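Local atomic coordinates of glutathione transferase (Phanerochaete chrysosporium, PDB entry 4F0C), a protein that is a fungal glutathione transferase of the Ure2p class, which binds oxidized glutathione and probably acts on electrophilic compounds with the help of glutathione. Residues 11-16 with 221-226; 20-25 with 30-35; 99-104 with 160-165; 168-173 with 201-206. All blocks are in the same frame, centred on the assembly; numbering follows the deposited sequence.

Interaction 1: residues 11-16 with 221-226. With GDS (oxidized glutathione disulfide), chain B; SO4 (sulfate ion), chain G.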
# COMPACT_ATOMS: atom_id res chain seq x y z
N ASN A 11 15.69 4.48 10.14
CA ASN A 11 14.61 5.41 10.34
C ASN A 11 15.00 6.78 9.76
O ASN A 11 16.09 6.96 9.20
CB ASN A 11 14.32 5.49 11.86
CG ASN A 11 12.88 5.93 12.19
OD1 ASN A 11 12.13 6.33 11.30
ND2 ASN A 11 12.51 5.87 13.46
N HIS A 12 14.10 7.75 9.90
CA HIS A 12 14.39 9.14 9.56
C HIS A 12 13.67 10.01 10.61
O HIS A 12 12.59 9.63 11.08
CB HIS A 12 13.87 9.51 8.16
CG HIS A 12 14.37 10.84 7.68
ND1 HIS A 12 13.58 11.96 7.60
CD2 HIS A 12 15.62 11.24 7.30
CE1 HIS A 12 14.29 12.99 7.17
NE2 HIS A 12 15.53 12.57 6.99
N GLN A 13 14.27 11.14 10.97
CA GLN A 13 13.74 11.99 12.01
C GLN A 13 12.43 12.66 11.59
O GLN A 13 11.49 12.74 12.38
CB GLN A 13 14.77 13.05 12.45
CG GLN A 13 16.10 12.48 13.00
CD GLN A 13 17.19 12.40 11.94
OE1 GLN A 13 16.92 12.17 10.75
NE2 GLN A 13 18.44 12.61 12.36
N VAL A 14 12.37 13.15 10.35
CA VAL A 14 11.20 13.91 9.91
C VAL A 14 10.14 13.02 9.26
O VAL A 14 8.95 13.16 9.55
CB VAL A 14 11.59 15.01 8.91
CG1 VAL A 14 10.34 15.77 8.44
CG2 VAL A 14 12.60 15.98 9.55
N GLY A 15 10.56 12.11 8.39
CA GLY A 15 9.60 11.28 7.64
C GLY A 15 8.79 10.38 8.56
O GLY A 15 9.32 9.84 9.53
N PRO A 16 7.49 10.22 8.26
CA PRO A 16 6.66 9.50 9.26
C PRO A 16 6.89 8.01 9.33
O PRO A 16 6.77 7.44 10.41
CB PRO A 16 5.22 9.79 8.77
CG PRO A 16 5.36 11.15 8.12
CD PRO A 16 6.67 11.03 7.36
N ALA A 221 10.22 13.86 18.24
CA ALA A 221 10.32 15.31 18.37
C ALA A 221 11.74 15.71 18.80
O ALA A 221 12.31 16.68 18.30
CB ALA A 221 9.26 15.84 19.39
N GLU A 222 12.30 14.94 19.73
CA GLU A 222 13.66 15.19 20.20
C GLU A 222 14.68 14.94 19.10
O GLU A 222 15.63 15.71 18.95
CB GLU A 222 13.98 14.34 21.44
CG GLU A 222 13.06 14.65 22.63
CD GLU A 222 13.31 13.76 23.85
OE1 GLU A 222 13.05 14.25 24.97
OE2 GLU A 222 13.74 12.59 23.69
N ALA A 223 14.50 13.88 18.31
CA ALA A 223 15.44 13.59 17.23
C ALA A 223 15.43 14.72 16.18
O ALA A 223 16.46 15.09 15.63
CB ALA A 223 15.11 12.23 16.57
N ILE A 224 14.26 15.25 15.90
CA ILE A 224 14.16 16.33 14.94
C ILE A 224 14.91 17.54 15.49
O ILE A 224 15.83 18.07 14.84
CB ILE A 224 12.70 16.69 14.65
CG1 ILE A 224 12.05 15.63 13.77
CG2 ILE A 224 12.65 17.95 13.89
CD1 ILE A 224 10.56 15.85 13.56
N ALA A 225 14.56 17.94 16.71
CA ALA A 225 15.23 19.03 17.41
C ALA A 225 16.75 18.91 17.39
O ALA A 225 17.46 19.88 17.18
CB ALA A 225 14.74 19.12 18.85
N GLN A 226 17.25 17.70 17.60
CA GLN A 226 18.68 17.44 17.64
C GLN A 226 19.42 17.57 16.30
O GLN A 226 20.64 17.73 16.28
CB GLN A 226 18.95 16.07 18.26
CG GLN A 226 18.71 16.06 19.75
CD GLN A 226 19.65 17.01 20.47
OE1 GLN A 226 20.86 16.75 20.54
NE2 GLN A 226 19.12 18.12 20.99
N1 GDS B . 5.40 2.48 1.40
CA1 GDS B . 6.70 2.82 2.08
C1 GDS B . 6.70 2.36 3.59
OE1 GDS B . 5.61 2.40 4.24
OE2 GDS B . 7.78 1.90 4.05
CB1 GDS B . 7.01 4.36 2.02
CG1 GDS B . 8.35 4.69 2.72
CD1 GDS B . 8.67 6.13 2.49
O1 GDS B . 7.97 6.92 1.88
N2 GDS B . 9.87 6.53 3.05
CA2 GDS B . 10.37 7.91 2.90
C2 GDS B . 11.70 7.91 2.19
O2 GDS B . 12.55 7.06 2.48
CB2 GDS B . 10.66 8.54 4.28
SG2 GDS B . 9.10 8.91 5.12
N3 GDS B . 11.93 8.90 1.30
CA3 GDS B . 13.19 8.97 0.63
C3 GDS B . 13.00 9.22 -0.86
OE3 GDS B . 14.00 9.54 -1.54
OE4 GDS B . 11.85 9.00 -1.30
N4 GDS B . 5.59 8.46 1.47
CA4 GDS B . 4.33 7.93 0.95
C4 GDS B . 3.87 6.76 1.86
OE5 GDS B . 4.17 6.81 3.09
OE6 GDS B . 3.22 5.86 1.30
C5 GDS B . 5.89 9.80 1.37
O5 GDS B . 5.14 10.63 0.86
CA5 GDS B . 7.22 10.28 1.95
N5 GDS B . 7.70 11.48 1.23
CB5 GDS B . 6.98 10.59 3.44
SG5 GDS B . 8.58 10.82 4.30
CA6 GDS B . 9.83 11.53 -2.32
C6 GDS B . 8.76 12.31 -3.20
OE7 GDS B . 9.11 12.71 -4.33
OE8 GDS B . 7.63 12.46 -2.70
N6 GDS B . 10.89 11.00 -3.16
CB6 GDS B . 10.35 12.53 -1.24
CG6 GDS B . 9.33 12.77 -0.11
CD6 GDS B . 8.96 11.46 0.58
O6 GDS B . 9.67 10.45 0.63
S SO4 G . 17.37 15.09 5.71
O1 SO4 G . 16.57 14.76 4.52
O2 SO4 G . 18.49 15.94 5.30
O3 SO4 G . 16.53 15.81 6.66
O4 SO4 G . 17.89 13.87 6.32
O HOH W 1 18.74 13.35 15.13
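In the glutathione transferase fold the loop that follows the first strand of the thioredoxin-like domain borders the glutathione site, and here Q13 and V14 of that loop rest on A223 and I224 of the C-terminal helix. The backbones come closest at Q13 and I224. The aliphatic part of Q13 does the touching: CG meets CB of A223 at 3.7 Å, a place where the small methyl of alanine lets loop and helix come close. I224 reaches in from one side with CG1, which lies 3.3 Å from O of Q13, while the terminal CD1 approaches CA of V14. The side chain of V14 adds a looser contact, CG2 to CG1 of I224 at 4.3 Å. Bent at chi2 (96°), the glutamine turns its amide away from the methyl of A223, and one water joins NE2 of Q13 to O of A223.

Within the loop, ND1 of H12 accepts the backbone N of G15 at 3.1 Å in the plane of the imidazole, a nearly straight bond (169°) that holds the turn. The other ring nitrogen, NE2, donates to O4 of a sulfate ion, probably from the crystallisation liquor. CA of G15 then lies 3.5 Å from SG2 of the glutathione disulfide; having no side chain, G15 lets the sulfur come this close to its backbone. K220 bonds to O of V14, Y36 of strand 32-36 packs on both Q13 and A223, and P16 touches helix 174-184.

Interaction 2: residues 20-25 with 30-35. With SO4 (sulfate ion), chain D.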
# COMPACT_ATOMS: atom_id res chain seq x y z
N LYS A 20 6.09 4.07 12.73
CA LYS A 20 5.16 2.96 12.97
C LYS A 20 5.90 1.81 13.62
O LYS A 20 5.39 1.17 14.55
CB LYS A 20 4.59 2.39 11.66
CG LYS A 20 3.82 3.40 10.78
CD LYS A 20 3.50 2.66 9.46
CE LYS A 20 3.10 3.62 8.33
NZ LYS A 20 2.97 2.82 7.04
N VAL A 21 7.08 1.50 13.08
CA VAL A 21 7.86 0.37 13.55
C VAL A 21 8.44 0.69 14.93
O VAL A 21 8.42 -0.15 15.81
CB VAL A 21 9.00 0.04 12.59
CG1 VAL A 21 9.81 -1.13 13.10
CG2 VAL A 21 8.40 -0.31 11.19
N ASP A 22 9.00 1.89 15.09
CA ASP A 22 9.45 2.33 16.42
C ASP A 22 8.34 2.13 17.48
O ASP A 22 8.60 1.59 18.57
CB ASP A 22 9.90 3.79 16.33
CG ASP A 22 10.43 4.34 17.65
OD1 ASP A 22 9.62 4.78 18.51
OD2 ASP A 22 11.66 4.35 17.81
N MET A 23 7.12 2.57 17.18
CA MET A 23 5.98 2.40 18.12
C MET A 23 5.78 0.92 18.50
O MET A 23 5.65 0.60 19.68
CB MET A 23 4.68 2.90 17.49
CG MET A 23 4.57 4.41 17.48
SD MET A 23 3.15 5.01 16.52
CE MET A 23 3.58 6.76 16.47
N LEU A 24 5.72 0.04 17.50
CA LEU A 24 5.50 -1.38 17.78
C LEU A 24 6.62 -2.00 18.60
O LEU A 24 6.37 -2.78 19.52
CB LEU A 24 5.25 -2.18 16.48
CG LEU A 24 5.13 -3.71 16.70
CD1 LEU A 24 3.89 -4.00 17.56
CD2 LEU A 24 4.98 -4.39 15.34
N LEU A 25 7.86 -1.66 18.26
CA LEU A 25 9.00 -2.22 19.01
C LEU A 25 8.93 -1.79 20.48
O LEU A 25 9.19 -2.59 21.38
CB LEU A 25 10.33 -1.78 18.38
CG LEU A 25 10.65 -2.40 17.01
CD1 LEU A 25 11.86 -1.70 16.42
CD2 LEU A 25 10.91 -3.90 17.11
N LEU A 30 10.83 -4.68 22.79
CA LEU A 30 11.93 -5.30 22.04
C LEU A 30 13.15 -4.37 21.94
O LEU A 30 13.00 -3.15 21.91
CB LEU A 30 11.44 -5.67 20.63
CG LEU A 30 10.41 -6.81 20.61
CD1 LEU A 30 9.63 -6.92 19.26
CD2 LEU A 30 11.11 -8.14 20.94
N SER A 31 14.35 -4.93 21.87
CA SER A 31 15.55 -4.09 21.86
C SER A 31 15.96 -3.68 20.43
O SER A 31 15.95 -4.50 19.51
CB SER A 31 16.71 -4.77 22.59
OG SER A 31 17.11 -5.93 21.88
N PHE A 32 16.33 -2.43 20.24
CA PHE A 32 16.66 -1.98 18.89
C PHE A 32 17.55 -0.75 18.89
O PHE A 32 17.41 0.12 19.75
CB PHE A 32 15.39 -1.74 18.02
CG PHE A 32 14.50 -0.57 18.48
CD1 PHE A 32 13.57 -0.72 19.52
CD2 PHE A 32 14.55 0.66 17.81
CE1 PHE A 32 12.72 0.34 19.92
CE2 PHE A 32 13.72 1.72 18.19
CZ PHE A 32 12.79 1.56 19.24
N GLU A 33 18.47 -0.70 17.94
CA GLU A 33 19.19 0.54 17.69
C GLU A 33 18.50 1.23 16.52
O GLU A 33 17.87 0.58 15.67
CB GLU A 33 20.66 0.28 17.37
CG GLU A 33 20.85 -0.43 16.08
CD GLU A 33 22.27 -0.31 15.52
OE1 GLU A 33 22.54 -0.99 14.51
OE2 GLU A 33 23.11 0.44 16.07
N THR A 34 18.60 2.55 16.50
CA THR A 34 18.03 3.35 15.42
C THR A 34 19.15 4.00 14.66
O THR A 34 20.01 4.63 15.25
CB THR A 34 17.07 4.42 15.95
OG1 THR A 34 15.97 3.76 16.58
CG2 THR A 34 16.52 5.27 14.80
N VAL A 35 19.13 3.82 13.35
CA VAL A 35 20.08 4.47 12.47
C VAL A 35 19.30 5.43 11.56
O VAL A 35 18.45 4.99 10.77
CB VAL A 35 20.81 3.45 11.58
CG1 VAL A 35 21.72 4.19 10.59
CG2 VAL A 35 21.61 2.45 12.44
S SO4 D . 20.38 3.45 20.00
O1 SO4 D . 19.49 3.71 18.87
O2 SO4 D . 21.68 4.00 19.66
O3 SO4 D . 19.85 4.11 21.19
O4 SO4 D . 20.53 2.03 20.30
O HOH W 2 13.52 4.90 16.01
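Apolar packing dominates where L25 of helix 18-28 meets F32 and L30. CD1 of L25 sits over one face of the F32 ring, displaced toward the rim on the CG side, in a CH-pi contact 3.7 Å from the ring centroid and 20° off the normal. F32 adopts the crowded position between its backbone N and carbonyl carbon (chi1 67°), which brings the ring against L25 and D22. The other methyl, CD2 of L25, meets CD1 of L30 at 3.9 Å, the two side chains crossing at about a right angle. Branched leucine can thus serve two neighbours at once.

The helix and strand 32-36 form the second half of a beta-alpha-beta unit of the thioredoxin-like domain, and one backbone bond fastens the turn between them: N of L30 donates to O of L25 at 3.0 Å.

Polar contacts gather at the far edge of the ring. OD2 of D22 lies 3.3 Å from CZ of F32, near the ring plane, with the carboxylate turned 87° to it, so the oxygen faces the slightly positive rim. The same OD2 accepts a water at 2.6 Å, which also bonds to OG1 of T34. OD1 of D22 forms a salt bridge with R26 and a hydrogen bond with S216. N of T34 donates to O1 of a sulfate ion.

Interaction 3: residues 99-104 with 160-165. With SO4 (sulfate ion), chain C.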
# COMPACT_ATOMS: atom_id res chain seq x y z
N LYS A 99 -6.88 -12.41 10.82
CA LYS A 99 -5.62 -12.04 10.17
C LYS A 99 -5.81 -11.39 8.81
O LYS A 99 -5.13 -10.41 8.48
CB LYS A 99 -4.71 -13.26 10.00
CG LYS A 99 -4.03 -13.73 11.29
CD LYS A 99 -3.21 -15.00 11.01
CE LYS A 99 -2.61 -15.58 12.27
NZ LYS A 99 -1.78 -16.79 11.87
N ILE A 100 -6.70 -11.94 7.99
CA ILE A 100 -6.84 -11.39 6.65
C ILE A 100 -7.48 -9.99 6.70
O ILE A 100 -7.14 -9.10 5.89
CB ILE A 100 -7.58 -12.32 5.69
CG1 ILE A 100 -7.46 -11.81 4.24
CG2 ILE A 100 -9.07 -12.56 6.14
CD1 ILE A 100 -6.00 -11.77 3.73
N ILE A 101 -8.37 -9.78 7.67
CA ILE A 101 -8.98 -8.45 7.79
C ILE A 101 -7.97 -7.46 8.39
O ILE A 101 -7.91 -6.29 8.00
CB ILE A 101 -10.29 -8.53 8.63
CG1 ILE A 101 -11.31 -9.41 7.91
CG2 ILE A 101 -10.84 -7.10 8.93
CD1 ILE A 101 -11.61 -8.96 6.43
N MET A 102 -7.14 -7.92 9.33
CA MET A 102 -6.07 -7.03 9.82
C MET A 102 -5.16 -6.62 8.65
O MET A 102 -4.73 -5.46 8.53
CB MET A 102 -5.29 -7.70 10.95
CG MET A 102 -4.29 -6.77 11.66
SD MET A 102 -3.35 -7.60 12.96
CE MET A 102 -2.23 -8.61 11.98
N THR A 103 -4.87 -7.58 7.78
CA THR A 103 -4.05 -7.32 6.59
C THR A 103 -4.73 -6.35 5.61
O THR A 103 -4.09 -5.46 5.04
CB THR A 103 -3.65 -8.64 5.92
OG1 THR A 103 -2.77 -9.31 6.81
CG2 THR A 103 -2.90 -8.42 4.60
N GLN A 104 -6.03 -6.53 5.41
CA GLN A 104 -6.81 -5.61 4.59
C GLN A 104 -6.66 -4.16 5.09
O GLN A 104 -6.40 -3.26 4.31
CB GLN A 104 -8.27 -6.01 4.66
CG GLN A 104 -9.28 -5.03 4.01
CD GLN A 104 -10.68 -5.34 4.46
OE1 GLN A 104 -11.39 -6.12 3.82
NE2 GLN A 104 -11.09 -4.76 5.63
N TRP A 160 -11.94 -0.58 17.82
CA TRP A 160 -10.66 -0.78 17.13
C TRP A 160 -10.97 -1.38 15.76
O TRP A 160 -12.05 -1.94 15.57
CB TRP A 160 -9.80 -1.82 17.91
CG TRP A 160 -9.50 -1.44 19.33
CD1 TRP A 160 -9.96 -2.05 20.46
CD2 TRP A 160 -8.66 -0.37 19.76
NE1 TRP A 160 -9.45 -1.42 21.59
CE2 TRP A 160 -8.65 -0.38 21.18
CE3 TRP A 160 -7.91 0.60 19.09
CZ2 TRP A 160 -7.94 0.54 21.94
CZ3 TRP A 160 -7.20 1.53 19.86
CH2 TRP A 160 -7.21 1.48 21.26
N LEU A 161 -10.04 -1.32 14.81
CA LEU A 161 -10.38 -1.74 13.45
C LEU A 161 -10.72 -3.22 13.30
O LEU A 161 -11.62 -3.57 12.55
CB LEU A 161 -9.24 -1.40 12.47
CG LEU A 161 -9.12 0.11 12.29
CD1 LEU A 161 -7.83 0.46 11.51
CD2 LEU A 161 -10.34 0.68 11.57
N VAL A 162 -10.02 -4.10 14.02
CA VAL A 162 -10.23 -5.54 13.83
C VAL A 162 -10.38 -6.26 15.13
O VAL A 162 -9.64 -5.97 16.07
CB VAL A 162 -9.04 -6.20 13.08
CG1 VAL A 162 -9.37 -7.66 12.74
CG2 VAL A 162 -8.73 -5.38 11.77
N ALA A 163 -11.33 -7.19 15.19
CA ALA A 163 -11.44 -8.12 16.31
C ALA A 163 -11.66 -7.46 17.67
O ALA A 163 -11.41 -8.09 18.70
CB ALA A 163 -10.21 -9.05 16.36
N ASP A 164 -12.11 -6.21 17.66
CA ASP A 164 -12.41 -5.47 18.89
C ASP A 164 -11.21 -5.47 19.86
O ASP A 164 -11.39 -5.51 21.08
CB ASP A 164 -13.66 -6.03 19.60
CG ASP A 164 -14.95 -5.65 18.88
OD1 ASP A 164 -14.94 -4.75 18.00
OD2 ASP A 164 -16.01 -6.22 19.23
N LYS A 165 -10.01 -5.43 19.30
CA LYS A 165 -8.82 -5.30 20.13
C LYS A 165 -7.79 -4.46 19.39
O LYS A 165 -7.74 -4.43 18.16
CB LYS A 165 -8.25 -6.69 20.45
CG LYS A 165 -7.85 -7.47 19.20
CD LYS A 165 -7.42 -8.93 19.50
CE LYS A 165 -6.00 -9.01 20.05
NZ LYS A 165 -5.60 -10.40 20.37
S SO4 C . -14.34 -4.54 7.71
O1 SO4 C . -13.81 -4.18 6.39
O2 SO4 C . -14.70 -5.94 7.74
O3 SO4 C . -13.34 -4.48 8.80
O4 SO4 C . -15.42 -3.65 7.98
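V162 packs against I101 and M102, joining the loop that follows helix 134-155 to the long helix 96-126 within the all-helical domain of the glutathione transferase fold. The close part of the contact is small and wholly apolar. CG2 of V162 presses on the helix backbone, 3.7 Å from CA of M102, and meets CG2 of I101 at 3.9 Å. Valine suits this place, for its two branches leave CB directly and can lie across the helix: with CG1 anti to the backbone N (chi1 -173°), both methyls face the turn that carries I101 and M102. The methionine takes part mainly with its base, CB standing 4.2 Å from CG2 of V162. The rest of the side chain leads away from V162, and M102 also packs on T167, I168 and A169.

Beyond V162 the loop opens toward solvent. A163 and D164 are exposed and both have positive phi, in the tight bend that carries the chain on to K165. N of K165 bonds back to O of V162 at 3.3 Å, while NZ of K165 is held by the carbonyls of H89 and S92.

The other margin of the contact adjoins the second subunit, where I101 packs on V70 of that chain and OE1 of Q104 accepts a hydrogen bond from N of its W72. A sulfate ion also lies here, held in addition by R158 and W105 of the same chain as Q104 and by W72 of the second subunit. The extended side chain of Q104 contributes NE2, which donates to sulfate O1 at 2.9 Å with an angle of 144°.

Interaction 4: residues 168-173 with 201-206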
# COMPACT_ATOMS: atom_id res chain seq x y z
N ILE A 168 -1.77 -3.99 15.21
CA ILE A 168 -0.94 -3.18 14.33
C ILE A 168 -1.77 -2.50 13.23
O ILE A 168 -1.31 -1.51 12.67
CB ILE A 168 0.22 -4.00 13.71
CG1 ILE A 168 -0.30 -5.33 13.11
CG2 ILE A 168 1.27 -4.27 14.81
CD1 ILE A 168 0.72 -5.97 12.10
N ALA A 169 -2.99 -2.99 12.95
CA ALA A 169 -3.82 -2.25 11.98
C ALA A 169 -4.06 -0.84 12.51
O ALA A 169 -3.87 0.12 11.77
CB ALA A 169 -5.15 -2.95 11.68
N ASP A 170 -4.44 -0.71 13.78
CA ASP A 170 -4.67 0.63 14.35
C ASP A 170 -3.37 1.40 14.43
O ASP A 170 -3.32 2.59 14.06
CB ASP A 170 -5.30 0.53 15.76
CG ASP A 170 -6.51 -0.39 15.78
OD1 ASP A 170 -7.60 0.09 15.41
OD2 ASP A 170 -6.35 -1.59 16.12
N ILE A 171 -2.32 0.73 14.90
CA ILE A 171 -1.07 1.44 15.16
C ILE A 171 -0.51 2.02 13.87
O ILE A 171 0.06 3.12 13.87
CB ILE A 171 -0.02 0.52 15.84
CG1 ILE A 171 -0.53 0.08 17.23
CG2 ILE A 171 1.35 1.22 15.96
CD1 ILE A 171 0.37 -1.01 17.86
N SER A 172 -0.70 1.30 12.77
CA SER A 172 -0.12 1.69 11.48
C SER A 172 -0.60 3.06 11.00
O SER A 172 0.10 3.71 10.24
CB SER A 172 -0.41 0.61 10.40
OG SER A 172 -1.77 0.71 10.00
N PHE A 173 -1.78 3.49 11.46
CA PHE A 173 -2.36 4.77 11.02
C PHE A 173 -1.91 5.97 11.84
O PHE A 173 -2.14 7.12 11.44
CB PHE A 173 -3.91 4.75 11.12
CG PHE A 173 -4.59 3.97 10.03
CD1 PHE A 173 -5.07 4.62 8.90
CD2 PHE A 173 -4.79 2.60 10.14
CE1 PHE A 173 -5.71 3.90 7.89
CE2 PHE A 173 -5.42 1.88 9.14
CZ PHE A 173 -5.91 2.54 8.01
N HIS A 201 -11.18 10.95 16.32
CA HIS A 201 -10.48 11.64 17.40
C HIS A 201 -10.37 10.77 18.65
O HIS A 201 -9.33 10.74 19.31
CB HIS A 201 -11.17 12.97 17.73
CG HIS A 201 -10.61 13.66 18.94
ND1 HIS A 201 -11.20 13.59 20.19
CD2 HIS A 201 -9.53 14.47 19.09
CE1 HIS A 201 -10.49 14.30 21.05
NE2 HIS A 201 -9.48 14.86 20.41
N ARG A 202 -11.47 10.09 19.00
CA ARG A 202 -11.49 9.20 20.18
C ARG A 202 -10.41 8.13 20.07
O ARG A 202 -9.62 7.90 20.99
CB ARG A 202 -12.85 8.51 20.29
CG ARG A 202 -12.99 7.53 21.45
CD ARG A 202 -14.08 6.48 21.15
NE ARG A 202 -13.62 5.45 20.21
CZ ARG A 202 -14.26 5.12 19.09
NH1 ARG A 202 -15.40 5.74 18.75
NH2 ARG A 202 -13.78 4.15 18.32
N TRP A 203 -10.39 7.48 18.91
CA TRP A 203 -9.47 6.37 18.65
C TRP A 203 -8.03 6.85 18.58
O TRP A 203 -7.13 6.26 19.20
CB TRP A 203 -9.91 5.74 17.34
CG TRP A 203 -9.04 4.75 16.57
CD1 TRP A 203 -8.88 3.42 16.83
CD2 TRP A 203 -8.40 5.00 15.31
NE1 TRP A 203 -8.14 2.83 15.82
CE2 TRP A 203 -7.85 3.78 14.87
CE3 TRP A 203 -8.25 6.15 14.51
CZ2 TRP A 203 -7.14 3.67 13.67
CZ3 TRP A 203 -7.54 6.04 13.32
CH2 TRP A 203 -7.00 4.81 12.91
N HIS A 204 -7.80 7.92 17.83
CA HIS A 204 -6.45 8.49 17.73
C HIS A 204 -5.96 8.91 19.11
O HIS A 204 -4.81 8.66 19.47
CB HIS A 204 -6.44 9.69 16.78
CG HIS A 204 -5.07 10.26 16.55
ND1 HIS A 204 -4.13 9.65 15.75
CD2 HIS A 204 -4.49 11.40 17.01
CE1 HIS A 204 -3.02 10.37 15.75
NE2 HIS A 204 -3.22 11.44 16.50
N THR A 205 -6.82 9.53 19.90
CA THR A 205 -6.38 10.00 21.21
C THR A 205 -6.04 8.83 22.11
O THR A 205 -5.08 8.89 22.89
CB THR A 205 -7.46 10.92 21.88
OG1 THR A 205 -7.65 12.05 21.04
CG2 THR A 205 -7.04 11.37 23.30
N ALA A 206 -6.83 7.77 22.03
CA ALA A 206 -6.56 6.60 22.84
C ALA A 206 -5.18 6.03 22.46
O ALA A 206 -4.39 5.64 23.33
CB ALA A 206 -7.66 5.56 22.70
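The indole of W203 meets D170 at one edge and F173 near its far corner, while its six-membered ring turns an edge toward the face of the phenylalanine. This aromatic pair is an offset edge-to-face arrangement, with centroids 5.9 Å apart and planes at 61°. It joins helix 198-209 to residues 168-173 in the helical domain of the glutathione transferase fold. CH2 of W203 makes the closest apolar approach, 3.6 Å from CB of F173. At the rim of the F173 ring, in its plane, lies O of A169.

Tryptophan suits the site because a large flat side chain can reach from one segment to the other and still carry a polar N-H. Its CG stands anti to the backbone N (chi1 167°), sending the indole across to D170. The buried carboxylate is well supplied with donors: OD1 also accepts N of L161, and OD2 takes N of T167, so aspartate links W203 to the preceding loop as well. V174 and N177 of helix 174-184 pack beside H204, and N177 also touches W203. NE1 of W203 donates to OD1 of D170 at 2.8 Å, nearly straight (167°), on the anti side of OD1 and somewhat out of the carboxylate plane.

Overall arrangement
From the N terminus, interaction 1 opens in the loop after strand 7-11 and closes only at helix 211-227, so the other three contacts fall within its span. Interaction 2 comes first, a short closure between helix 18-28 and strand 32-36; N of N11 in interaction 1 probably hydrogen-bonds to O of V35, which belongs to interaction 2. Interaction 3 then closes from helix 96-126 to the loop at 160-165, and interaction 4 follows in series from 168-173 to helix 198-209; none of the loops cross. Interactions 3 and 4 adjoin in the helical domain, linked through L161 and D170. Interaction 2 reaches interaction 4 across the domain boundary, where K20, M23 and L24 pack on 168-172.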